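Local coordinates for protein fructose-bisphosphate aldolase (Slackia heliotrinireducens, PDB 4MOZ) that belongs to the DeoC/LacD family of aldolases and folds into a closed beta/alpha barrel of the TIM-barrel type, at residues Val239-Gly243 with Gln254-Gln258. Residues are numbered along the deposited sequence; the frame is centred on the assembly and turned at random.
Sequences VCAGG and QLHDQ
Cys240 meets helix 248-260 through the flat amide of Gln258: its CB and SG both lie over one face of that amide, CB nearest OE1 and SG nearest NE2. The closer approach is that of Cys240 CB, 3.4 Å from Gln258 OE1. With SG anti to the backbone N (chi1 -156°), the sulfur also comes close to the next peptide, where Ala241 N makes a weak hydrogen bond to it. Pro213, from a loop, and Leu226 of helix 222-232 close in on this buried pair as well. Ala241 turns its methyl away from the helix, toward Lys210 on the neighbouring strand, and offers its carbonyl instead. Gln258 NE2 donates to Ala241 O at 2.9 Å in a fairly straight bond, 162° at the hydrogen. The oxygen lies almost in the plane of the glutamine amide, yet the donor approaches from well above the carbonyl plane.

Here the chain is leaving the seventh strand of an eight-stranded TIM barrel. Helix 248-260 is the helix of the beta-alpha-beta unit that leads on to strand 266-269, and its glutamines reach back to the peptides following strand 237-240.

At Gly242 the packing is close: Leu255 CD2 rests 3.6 Å from Gly242 N. Gln254 OE1 comes nearer still, 3.2 Å from Gly242 CA. Leu255 also touches Ile288, which places it between Gly242, in the segment following the strand, and helix 278-294. Gly243 then gives its N-H to Gln254 OE1, 2.9 Å from Gly243 N, with the donor tilted 27° from the carbonyl plane. Extended beyond CG, the Gln254 chain carries its amide out to this peptide, one helical turn before Gln258.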
loop_
_atom_site.group_PDB
_atom_site.type_symbol
_atom_site.label_atom_id
_atom_site.label_comp_id
_atom_site.label_asym_id
_atom_site.label_seq_id
_atom_site.Cartn_x
_atom_site.Cartn_y
_atom_site.Cartn_z
ATOM N N VAL C 239 26.052 -3.876 20.215
ATOM C CA VAL C 239 26.001 -5.080 21.034
ATOM C C VAL C 239 26.218 -6.286 20.141
ATOM O O VAL C 239 25.820 -6.293 18.975
ATOM C CB VAL C 239 24.713 -5.205 21.888
ATOM C CG1 VAL C 239 24.433 -3.908 22.635
ATOM C CG2 VAL C 239 23.515 -5.597 21.048
ATOM N N CYS C 240 26.876 -7.296 20.686
ATOM C CA CYS C 240 27.216 -8.466 19.910
ATOM C C CYS C 240 26.711 -9.728 20.605
ATOM O O CYS C 240 25.871 -9.654 21.511
ATOM C CB CYS C 240 28.727 -8.503 19.700
ATOM S SG CYS C 240 29.235 -9.444 18.254
ATOM N N ALA C 241 27.211 -10.882 20.174
ATOM C CA ALA C 241 26.818 -12.163 20.756
ATOM C C ALA C 241 27.997 -13.136 20.814
ATOM O O ALA C 241 28.880 -13.110 19.957
ATOM C CB ALA C 241 25.657 -12.769 19.972
ATOM N N GLY C 242 28.014 -13.979 21.839
ATOM C CA GLY C 242 28.947 -15.101 21.892
ATOM C C GLY C 242 28.344 -16.321 21.215
ATOM O O GLY C 242 27.131 -16.368 20.976
ATOM N N GLY C 243 29.190 -17.305 20.903
ATOM C CA GLY C 243 28.749 -18.554 20.276
ATOM C C GLY C 243 27.829 -19.358 21.180
ATOM O O GLY C 243 28.059 -19.447 22.390
ATOM N N GLN C 254 34.617 -14.561 25.048
ATOM C CA GLN C 254 34.198 -13.862 23.835
ATOM C C GLN C 254 33.537 -12.530 24.178
ATOM O O GLN C 254 33.892 -11.498 23.615
ATOM C CB GLN C 254 33.240 -14.716 23.014
ATOM C CG GLN C 254 33.901 -15.855 22.256
ATOM C CD GLN C 254 32.909 -16.648 21.426
ATOM O OE1 GLN C 254 31.813 -16.171 21.124
ATOM N NE2 GLN C 254 33.288 -17.866 21.050
ATOM N N LEU C 255 32.595 -12.560 25.118
ATOM C CA LEU C 255 31.873 -11.361 25.539
ATOM C C LEU C 255 32.804 -10.309 26.128
ATOM O O LEU C 255 32.628 -9.111 25.893
ATOM C CB LEU C 255 30.778 -11.710 26.555
ATOM C CG LEU C 255 29.627 -12.629 26.137
ATOM C CD1 LEU C 255 28.538 -12.588 27.199
ATOM C CD2 LEU C 255 29.050 -12.252 24.777
ATOM N N HIS C 256 33.790 -10.771 26.896
ATOM C CA HIS C 256 34.782 -9.901 27.503
ATOM C C HIS C 256 35.640 -9.251 26.443
ATOM O O HIS C 256 35.840 -8.031 26.459
ATOM C CB HIS C 256 35.632 -10.689 28.502
ATOM C CG HIS C 256 36.419 -9.819 29.453
ATOM N ND1 HIS C 256 37.644 -9.344 29.156
ATOM C CD2 HIS C 256 36.109 -9.336 30.724
ATOM C CE1 HIS C 256 38.100 -8.600 30.182
ATOM N NE2 HIS C 256 37.158 -8.592 31.141
ATOM N N ASP C 257 36.133 -10.056 25.503
ATOM C CA ASP C 257 36.917 -9.552 24.373
ATOM C C ASP C 257 36.144 -8.542 23.531
ATOM O O ASP C 257 36.700 -7.528 23.116
ATOM C CB ASP C 257 37.403 -10.704 23.488
ATOM C CG ASP C 257 38.452 -11.568 24.170
ATOM O OD1 ASP C 257 38.976 -11.170 25.235
ATOM O OD2 ASP C 257 38.756 -12.654 23.640
ATOM N N GLN C 258 34.865 -8.823 23.288
ATOM C CA GLN C 258 34.020 -7.945 22.483
ATOM C C GLN C 258 33.903 -6.552 23.095
ATOM O O GLN C 258 33.917 -5.554 22.375
ATOM C CB GLN C 258 32.633 -8.560 22.273
ATOM C CG GLN C 258 32.616 -9.706 21.268
ATOM C CD GLN C 258 31.356 -10.554 21.332
ATOM O OE1 GLN C 258 30.435 -10.279 22.110
ATOM N NE2 GLN C 258 31.311 -11.599 20.511
#